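Local coordinates for protein alpha-ketoglutarate-dependent non-heme iron oxygenase EasH (Aspergillus japonicus, PDB 5M0T) that probably uses iron(II), 2-oxoglutarate and dioxygen to carry out an oxidative step in the biosynthesis of the ergot alkaloid cycloclavine, at residues R13-S18 with E22-V27; G106-D111 with S148-L153. All coordinates share one frame; numbering follows the deposited sequence.

Interaction 1 of 2, residues R13-S18 with E22-V27; sequences RRIPRS and EAIFQV. With ZN (zinc ion), chain F.
With CG1 of Ile15 anti to the backbone N (chi1 -161°) and CD1 extended beyond it, the isoleucine leans over the helix 22-27 and CD1 settles 3.9 Å from CB of Ala23. Its other branch, CG2, meets Ile24. In Ile24, CG1 stands anti to the carbonyl carbon (chi1 -66°), which swings the chain back toward the strand and brings Ile24 CG1 to 3.6 Å from Ile15 CG2, while CD1 of Ile24 passes near the carbonyl O of Pro16. Isoleucine suits the strand position because its two branches divide the work, while Ile24 reaches back with its longer arm alone; the small Ala23 lets Ile15 come down close to the helix backbone. Strand 14-16 and helix 21-31 open a beta-alpha-beta unit completed by the parallel strand 33-37; strand 14-16 and the helical segment 22-27 run nearly antiparallel (168°), their axes approaching to 9.3 Å. Val34 of strand 33-37 also touches Ile15, Ile24 and Val27. At the other end the aliphatic tip of Val27 lies under a face of the Arg13 guanidinium, with CG2 4.0 Å from its plane and CG1 3.7 Å from NE. Arginine fits this edge because its flat face can rest on a methyl group while its N-H groups reach the acids Glu30 and Asp31 through salt bridges. Glu22, in the first turn of the helix, grips a zinc ion with both carboxylate oxygens, OE1 and OE2 each 2.0 Å from the metal, and two waters share it.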
ATOM      1  N   ARG A  13     -20.096   7.036 -23.527  1.00 41.48           N
ATOM      2  CA  ARG A  13     -20.575   5.851 -24.228  1.00 43.52           C
ATOM      3  C   ARG A  13     -21.116   4.863 -23.231  1.00 41.78           C
ATOM      4  O   ARG A  13     -20.774   4.886 -22.046  1.00 42.14           O
ATOM      5  CB  ARG A  13     -19.486   5.240 -25.121  1.00 42.51           C
ATOM      6  CG  ARG A  13     -19.368   5.992 -26.440  1.00 44.54           C
ATOM      7  CD  ARG A  13     -18.522   5.255 -27.457  1.00 46.52           C
ATOM      8  NE  ARG A  13     -17.096   5.358 -27.159  1.00 48.70           N
ATOM      9  CZ  ARG A  13     -16.127   4.720 -27.820  1.00 51.53           C
ATOM     10  NH1 ARG A  13     -16.408   3.895 -28.821  1.00 54.82           N
ATOM     11  NH2 ARG A  13     -14.860   4.905 -27.471  1.00 53.37           N
ATOM     12  N   ARG A  14     -21.983   4.013 -23.756  1.00 41.26           N
ATOM     13  CA  ARG A  14     -22.828   3.115 -22.999  1.00 44.10           C
ATOM     14  C   ARG A  14     -22.708   1.733 -23.658  1.00 47.27           C
ATOM     15  O   ARG A  14     -22.771   1.620 -24.891  1.00 48.94           O
ATOM     16  CB  ARG A  14     -24.253   3.643 -23.122  1.00 46.49           C
ATOM     17  CG  ARG A  14     -25.248   3.148 -22.098  1.00 48.79           C
ATOM     18  CD  ARG A  14     -26.619   3.776 -22.323  1.00 50.67           C
ATOM     19  NE  ARG A  14     -26.720   5.163 -21.877  1.00 47.86           N
ATOM     20  CZ  ARG A  14     -26.831   5.582 -20.611  1.00 46.22           C
ATOM     21  NH1 ARG A  14     -26.817   4.730 -19.584  1.00 43.34           N
ATOM     22  NH2 ARG A  14     -26.936   6.887 -20.373  1.00 45.72           N
ATOM     23  N   ILE A  15     -22.514   0.692 -22.859  1.00 45.77           N
ATOM     24  CA  ILE A  15     -22.239  -0.646 -23.402  1.00 51.26           C
ATOM     25  C   ILE A  15     -22.787  -1.705 -22.438  1.00 47.46           C
ATOM     26  O   ILE A  15     -22.617  -1.592 -21.226  1.00 40.98           O
ATOM     27  CB  ILE A  15     -20.716  -0.826 -23.686  1.00 53.62           C
ATOM     28  CG1 ILE A  15     -20.449  -1.967 -24.653  1.00 59.77           C
ATOM     29  CG2 ILE A  15     -19.940  -1.009 -22.411  1.00 56.98           C
ATOM     30  CD1 ILE A  15     -18.989  -2.060 -25.052  1.00 63.70           C
ATOM     31  N   PRO A  16     -23.478  -2.730 -22.967  1.00 46.05           N
ATOM     32  CA  PRO A  16     -24.043  -3.746 -22.063  1.00 45.56           C
ATOM     33  C   PRO A  16     -22.987  -4.639 -21.417  1.00 43.85           C
ATOM     34  O   PRO A  16     -21.937  -4.897 -22.015  1.00 41.53           O
ATOM     35  CB  PRO A  16     -24.963  -4.562 -22.983  1.00 48.18           C
ATOM     36  CG  PRO A  16     -24.440  -4.338 -24.361  1.00 49.16           C
ATOM     37  CD  PRO A  16     -23.873  -2.954 -24.371  1.00 47.27           C
ATOM     38  N   ARG A  17     -23.277  -5.098 -20.200  1.00 42.54           N
ATOM     39  CA  ARG A  17     -22.417  -6.041 -19.465  1.00 43.61           C
ATOM     40  C   ARG A  17     -22.062  -7.298 -20.292  1.00 44.56           C
ATOM     41  O   ARG A  17     -20.954  -7.813 -20.219  1.00 44.28           O
ATOM     42  CB  ARG A  17     -23.129  -6.459 -18.172  1.00 47.32           C
ATOM     43  CG  ARG A  17     -22.296  -7.309 -17.234  1.00 49.32           C
ATOM     44  CD  ARG A  17     -23.126  -8.093 -16.231  1.00 49.77           C
ATOM     45  NE  ARG A  17     -22.258  -9.100 -15.639  1.00 50.18           N
ATOM     46  CZ  ARG A  17     -21.395  -8.914 -14.642  1.00 47.86           C
ATOM     47  NH1 ARG A  17     -21.272  -7.750 -14.027  1.00 47.00           N
ATOM     48  NH2 ARG A  17     -20.656  -9.946 -14.244  1.00 51.45           N
ATOM     49  N   SER A  18     -23.014  -7.759 -21.094  1.00 46.40           N
ATOM     50  CA  SER A  18     -22.838  -8.935 -21.941  1.00 48.65           C
ATOM     51  C   SER A  18     -21.804  -8.785 -23.083  1.00 48.74           C
ATOM     52  O   SER A  18     -21.414  -9.796 -23.692  1.00 47.13           O
ATOM     53  CB  SER A  18     -24.184  -9.317 -22.539  1.00 51.06           C
ATOM     54  OG  SER A  18     -24.647  -8.277 -23.386  1.00 52.85           O
ATOM     55  N   GLU A  22     -13.241  -7.238 -22.948  1.00 41.38           N
ATOM     56  CA  GLU A  22     -12.428  -6.689 -24.034  1.00 41.69           C
ATOM     57  C   GLU A  22     -13.072  -5.426 -24.628  1.00 39.22           C
ATOM     58  O   GLU A  22     -12.433  -4.395 -24.771  1.00 37.25           O
ATOM     59  CB  GLU A  22     -12.200  -7.716 -25.149  1.00 47.22           C
ATOM     60  CG  GLU A  22     -11.412  -8.947 -24.737  1.00 52.19           C
ATOM     61  CD  GLU A  22     -12.261 -10.119 -24.226  1.00 61.51           C
ATOM     62  OE1 GLU A  22     -13.438  -9.951 -23.816  1.00 63.35           O
ATOM     63  OE2 GLU A  22     -11.752 -11.265 -24.219  1.00 74.67           O
ATOM     64  N   ALA A  23     -14.349  -5.525 -24.968  1.00 39.88           N
ATOM     65  CA  ALA A  23     -15.083  -4.416 -25.557  1.00 40.61           C
ATOM     66  C   ALA A  23     -15.221  -3.261 -24.578  1.00 38.60           C
ATOM     67  O   ALA A  23     -15.074  -2.118 -24.959  1.00 40.07           O
ATOM     68  CB  ALA A  23     -16.445  -4.885 -26.027  1.00 41.93           C
ATOM     69  N   ILE A  24     -15.470  -3.566 -23.313  1.00 38.60           N
ATOM     70  CA  ILE A  24     -15.593  -2.538 -22.274  1.00 38.19           C
ATOM     71  C   ILE A  24     -14.238  -1.876 -22.003  1.00 38.19           C
ATOM     72  O   ILE A  24     -14.160  -0.633 -21.853  1.00 34.32           O
ATOM     73  CB  ILE A  24     -16.207  -3.122 -20.980  1.00 38.94           C
ATOM     74  CG1 ILE A  24     -17.654  -3.541 -21.267  1.00 43.19           C
ATOM     75  CG2 ILE A  24     -16.170  -2.103 -19.841  1.00 38.01           C
ATOM     76  CD1 ILE A  24     -18.295  -4.409 -20.222  1.00 44.77           C
ATOM     77  N   PHE A  25     -13.179  -2.689 -21.965  1.00 36.45           N
ATOM     78  CA  PHE A  25     -11.846  -2.162 -21.752  1.00 37.73           C
ATOM     79  C   PHE A  25     -11.394  -1.210 -22.849  1.00 40.08           C
ATOM     80  O   PHE A  25     -10.685  -0.239 -22.562  1.00 40.09           O
ATOM     81  CB  PHE A  25     -10.799  -3.258 -21.559  1.00 37.76           C
ATOM     82  CG  PHE A  25      -9.452  -2.712 -21.127  1.00 37.04           C
ATOM     83  CD1 PHE A  25      -9.312  -2.122 -19.868  1.00 35.00           C
ATOM     84  CD2 PHE A  25      -8.352  -2.753 -21.978  1.00 36.48           C
ATOM     85  CE1 PHE A  25      -8.097  -1.600 -19.462  1.00 35.84           C
ATOM     86  CE2 PHE A  25      -7.135  -2.238 -21.580  1.00 37.07           C
ATOM     87  CZ  PHE A  25      -7.002  -1.649 -20.320  1.00 37.94           C
ATOM     88  N   GLN A  26     -11.814  -1.474 -24.083  1.00 39.78           N
ATOM     89  CA  GLN A  26     -11.445  -0.632 -25.216  1.00 42.80           C
ATOM     90  C   GLN A  26     -12.023   0.790 -25.093  1.00 40.34           C
ATOM     91  O   GLN A  26     -11.297   1.757 -25.284  1.00 37.32           O
ATOM     92  CB  GLN A  26     -11.886  -1.276 -26.517  1.00 44.17           C
ATOM     93  CG  GLN A  26     -11.329  -0.614 -27.752  1.00 52.76           C
ATOM     94  CD  GLN A  26     -11.781  -1.309 -29.039  1.00 58.93           C
ATOM     95  OE1 GLN A  26     -11.829  -2.539 -29.125  1.00 60.49           O
ATOM     96  NE2 GLN A  26     -12.106  -0.512 -30.047  1.00 61.76           N
ATOM     97  N   VAL A  27     -13.315   0.899 -24.770  1.00 37.81           N
ATOM     98  CA  VAL A  27     -13.936   2.210 -24.553  1.00 39.11           C
ATOM     99  C   VAL A  27     -13.271   2.936 -23.365  1.00 39.22           C
ATOM    100  O   VAL A  27     -13.071   4.146 -23.407  1.00 39.55           O
ATOM    101  CB  VAL A  27     -15.469   2.123 -24.328  1.00 39.57           C
ATOM    102  CG1 VAL A  27     -16.057   3.517 -24.097  1.00 39.97           C
ATOM    103  CG2 VAL A  27     -16.154   1.469 -25.520  1.00 39.58           C
TER
HETATM  104 ZN    ZN F 304     -13.497 -11.960 -23.476  1.00 65.98          ZN
HETATM  105  O   HOH W   1     -13.485 -12.609 -25.364  1.00 50.18           O
HETATM  106  O   HOH W   2     -13.315 -12.349 -21.520  0.50 30.86           O

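Interaction 2 of 2, residues G106-D111 with S148-L153; sequences GPESGD and SPESML
Glu108 reaches across to Pro149 and Glu150, and this is where the contact is closest. Its CG is anti to the carbonyl carbon (chi1 -63°) and the chain is extended beyond CG, which carries the carboxylate over to the proline, the two side chains crossing at about a right angle. Carbon CD of Glu108 lies 3.7 Å from CB of Pro149, and OE2 sits beside CA and CB of Pro149. The backbone N of Glu150 donates to OE1 of Glu108 over 3.3 Å, a long bond but a fairly straight one (162°), arriving 37° out of the carboxylate plane. A glutamate suits the spot because it has the length to accept this N-H from a neighbouring loop. The proline ring offers a compact hydrocarbon surface to the carboxylate, and also packs against Leu144 and against Ile140 of the second subunit.

Beside this, the Ser109 side is looser. Its OG stops 4.2 Å from the carbonyl O of Glu150, and a water fills the join, 2.5 Å from OG of Ser109 and donating to O of Glu150 at 2.7 Å. The small hydroxyl leaves room for that water and also bonds to Ser231 OG. Glu108 lies on the solvent side, whereas Pro149 and Ser109 are buried. Within 148-153, OG of Ser148 donates to the carbonyl O of Pro149. The two loops lead into strands 112-122 and 152-158, which flank 222-231 in the main sheet, part of the double-stranded beta-helix expected of this cupin-clan dioxygenase family.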
ATOM      1  N   GLY A 106      -2.607  -5.319 -14.839  1.00 38.35           N
ATOM      2  CA  GLY A 106      -1.616  -6.316 -15.205  1.00 39.43           C
ATOM      3  C   GLY A 106      -0.330  -5.774 -15.804  1.00 41.51           C
ATOM      4  O   GLY A 106       0.752  -6.226 -15.427  1.00 47.06           O
ATOM      5  N   PRO A 107      -0.420  -4.823 -16.753  1.00 43.22           N
ATOM      6  CA  PRO A 107       0.814  -4.374 -17.433  1.00 46.68           C
ATOM      7  C   PRO A 107       1.868  -3.681 -16.542  1.00 47.90           C
ATOM      8  O   PRO A 107       3.033  -4.074 -16.579  1.00 53.79           O
ATOM      9  CB  PRO A 107       0.296  -3.422 -18.510  1.00 45.65           C
ATOM     10  CG  PRO A 107      -1.073  -3.933 -18.805  1.00 46.04           C
ATOM     11  CD  PRO A 107      -1.619  -4.383 -17.480  1.00 43.44           C
ATOM     12  N   GLU A 108       1.461  -2.695 -15.748  1.00 45.66           N
ATOM     13  CA  GLU A 108       2.391  -1.918 -14.942  1.00 46.82           C
ATOM     14  C   GLU A 108       2.499  -2.395 -13.494  1.00 45.54           C
ATOM     15  O   GLU A 108       3.559  -2.240 -12.892  1.00 44.85           O
ATOM     16  CB  GLU A 108       2.026  -0.428 -14.974  1.00 50.31           C
ATOM     17  CG  GLU A 108       2.106   0.218 -16.362  1.00 53.24           C
ATOM     18  CD  GLU A 108       1.318   1.529 -16.477  1.00 56.30           C
ATOM     19  OE1 GLU A 108       0.085   1.565 -16.157  1.00 48.42           O
ATOM     20  OE2 GLU A 108       1.940   2.523 -16.927  1.00 54.15           O
ATOM     21  N   SER A 109       1.438  -2.986 -12.936  1.00 43.72           N
ATOM     22  CA  SER A 109       1.437  -3.394 -11.510  1.00 43.68           C
ATOM     23  C   SER A 109       1.439  -4.892 -11.195  1.00 43.98           C
ATOM     24  O   SER A 109       2.037  -5.282 -10.195  1.00 45.52           O
ATOM     25  CB  SER A 109       0.255  -2.759 -10.800  1.00 41.90           C
ATOM     26  OG  SER A 109       0.343  -1.357 -10.926  1.00 42.20           O
ATOM     27  N   GLY A 110       0.784  -5.712 -12.026  1.00 44.09           N
ATOM     28  CA  GLY A 110       0.510  -7.129 -11.707  1.00 42.10           C
ATOM     29  C   GLY A 110      -0.829  -7.223 -10.994  1.00 42.11           C
ATOM     30  O   GLY A 110      -1.865  -6.908 -11.571  1.00 43.37           O
ATOM     31  N   ASP A 111      -0.811  -7.600  -9.718  1.00 41.36           N
ATOM     32  CA  ASP A 111      -2.047  -7.772  -8.938  1.00 40.22           C
ATOM     33  C   ASP A 111      -2.701  -6.448  -8.484  1.00 38.76           C
ATOM     34  O   ASP A 111      -2.123  -5.368  -8.588  1.00 37.17           O
ATOM     35  CB  ASP A 111      -1.801  -8.693  -7.728  1.00 41.57           C
ATOM     36  CG  ASP A 111      -1.615 -10.159  -8.114  1.00 42.60           C
ATOM     37  OD1 ASP A 111      -1.798 -10.534  -9.292  1.00 45.43           O
ATOM     38  OD2 ASP A 111      -1.275 -10.950  -7.210  1.00 44.39           O
ATOM     39  N   SER A 148       1.329   9.111 -14.840  1.00 38.73           N
ATOM     40  CA  SER A 148       1.130   8.143 -13.789  1.00 39.63           C
ATOM     41  C   SER A 148       0.712   6.789 -14.355  1.00 39.88           C
ATOM     42  O   SER A 148      -0.048   6.727 -15.326  1.00 38.63           O
ATOM     43  CB  SER A 148       0.049   8.631 -12.839  1.00 41.35           C
ATOM     44  OG  SER A 148      -0.150   7.720 -11.782  1.00 51.61           O
ATOM     45  N   PRO A 149       1.186   5.694 -13.739  1.00 37.75           N
ATOM     46  CA  PRO A 149       0.593   4.427 -14.066  1.00 39.24           C
ATOM     47  C   PRO A 149      -0.846   4.379 -13.577  1.00 38.06           C
ATOM     48  O   PRO A 149      -1.213   5.144 -12.680  1.00 37.99           O
ATOM     49  CB  PRO A 149       1.459   3.429 -13.306  1.00 38.87           C
ATOM     50  CG  PRO A 149       1.827   4.193 -12.085  1.00 40.43           C
ATOM     51  CD  PRO A 149       2.144   5.563 -12.635  1.00 39.95           C
ATOM     52  N   GLU A 150      -1.633   3.474 -14.156  1.00 36.56           N
ATOM     53  CA  GLU A 150      -3.000   3.265 -13.737  1.00 36.74           C
ATOM     54  C   GLU A 150      -2.942   2.732 -12.323  1.00 36.70           C
ATOM     55  O   GLU A 150      -2.163   1.818 -12.027  1.00 40.61           O
ATOM     56  CB  GLU A 150      -3.723   2.288 -14.663  1.00 37.44           C
ATOM     57  CG  GLU A 150      -3.913   2.791 -16.100  1.00 38.89           C
ATOM     58  CD  GLU A 150      -4.846   4.001 -16.211  1.00 38.52           C
ATOM     59  OE1 GLU A 150      -5.626   4.293 -15.271  1.00 39.44           O
ATOM     60  OE2 GLU A 150      -4.812   4.670 -17.260  1.00 38.73           O
ATOM     61  N   SER A 151      -3.717   3.361 -11.446  1.00 33.63           N
ATOM     62  CA  SER A 151      -3.722   3.042 -10.017  1.00 33.40           C
ATOM     63  C   SER A 151      -5.080   2.632  -9.493  1.00 31.64           C
ATOM     64  O   SER A 151      -5.156   1.839  -8.580  1.00 30.78           O
ATOM     65  CB  SER A 151      -3.251   4.268  -9.212  1.00 34.13           C
ATOM     66  OG  SER A 151      -4.078   5.376  -9.489  1.00 32.66           O
ATOM     67  N   MET A 152      -6.147   3.187 -10.050  1.00 32.30           N
ATOM     68  CA  MET A 152      -7.488   2.948  -9.554  1.00 33.75           C
ATOM     69  C   MET A 152      -8.474   2.697 -10.679  1.00 32.75           C
ATOM     70  O   MET A 152      -8.308   3.199 -11.790  1.00 32.98           O
ATOM     71  CB  MET A 152      -7.961   4.156  -8.766  1.00 34.32           C
ATOM     72  CG  MET A 152      -7.124   4.465  -7.552  1.00 37.58           C
ATOM     73  SD  MET A 152      -7.720   5.943  -6.738  1.00 44.37           S
ATOM     74  CE  MET A 152      -6.975   5.777  -5.118  1.00 50.85           C
ATOM     75  N   LEU A 153      -9.497   1.921 -10.361  1.00 32.74           N
ATOM     76  CA  LEU A 153     -10.612   1.664 -11.256  1.00 34.52           C
ATOM     77  C   LEU A 153     -11.884   1.701 -10.417  1.00 34.85           C
ATOM     78  O   LEU A 153     -12.033   0.876  -9.515  1.00 35.02           O
ATOM     79  CB  LEU A 153     -10.473   0.285 -11.913  1.00 33.33           C
ATOM     80  CG  LEU A 153     -11.484  -0.054 -13.011  1.00 34.74           C
ATOM     81  CD1 LEU A 153     -11.634   1.075 -14.034  1.00 34.15           C
ATOM     82  CD2 LEU A 153     -11.069  -1.355 -13.691  1.00 34.16           C
TER
HETATM   83  O   HOH W   3      -1.016  -0.466 -12.886  1.00 29.86           O

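In the fold
From the N terminus, interaction 1 comes first: residues 13-18 turn through a three-residue link into 22-27, so the contact closes a short local loop at the outermost strand 14-16 of the seven-stranded sheet. The chain then passes through strand 33-37 and several helices, reaching helix 95-105 before interaction 2 opens at 106-111. That contact closes a much longer loop, 36 residues containing strand 112-122 and helix 139-144, at 148-153. The two are in series, neither nested nor crossed, with centres 19 Å apart. Both reach the same sheet, and helix 95-105 lies against side chains of each, Leu100 meeting Ile24 and Leu104 meeting Glu150.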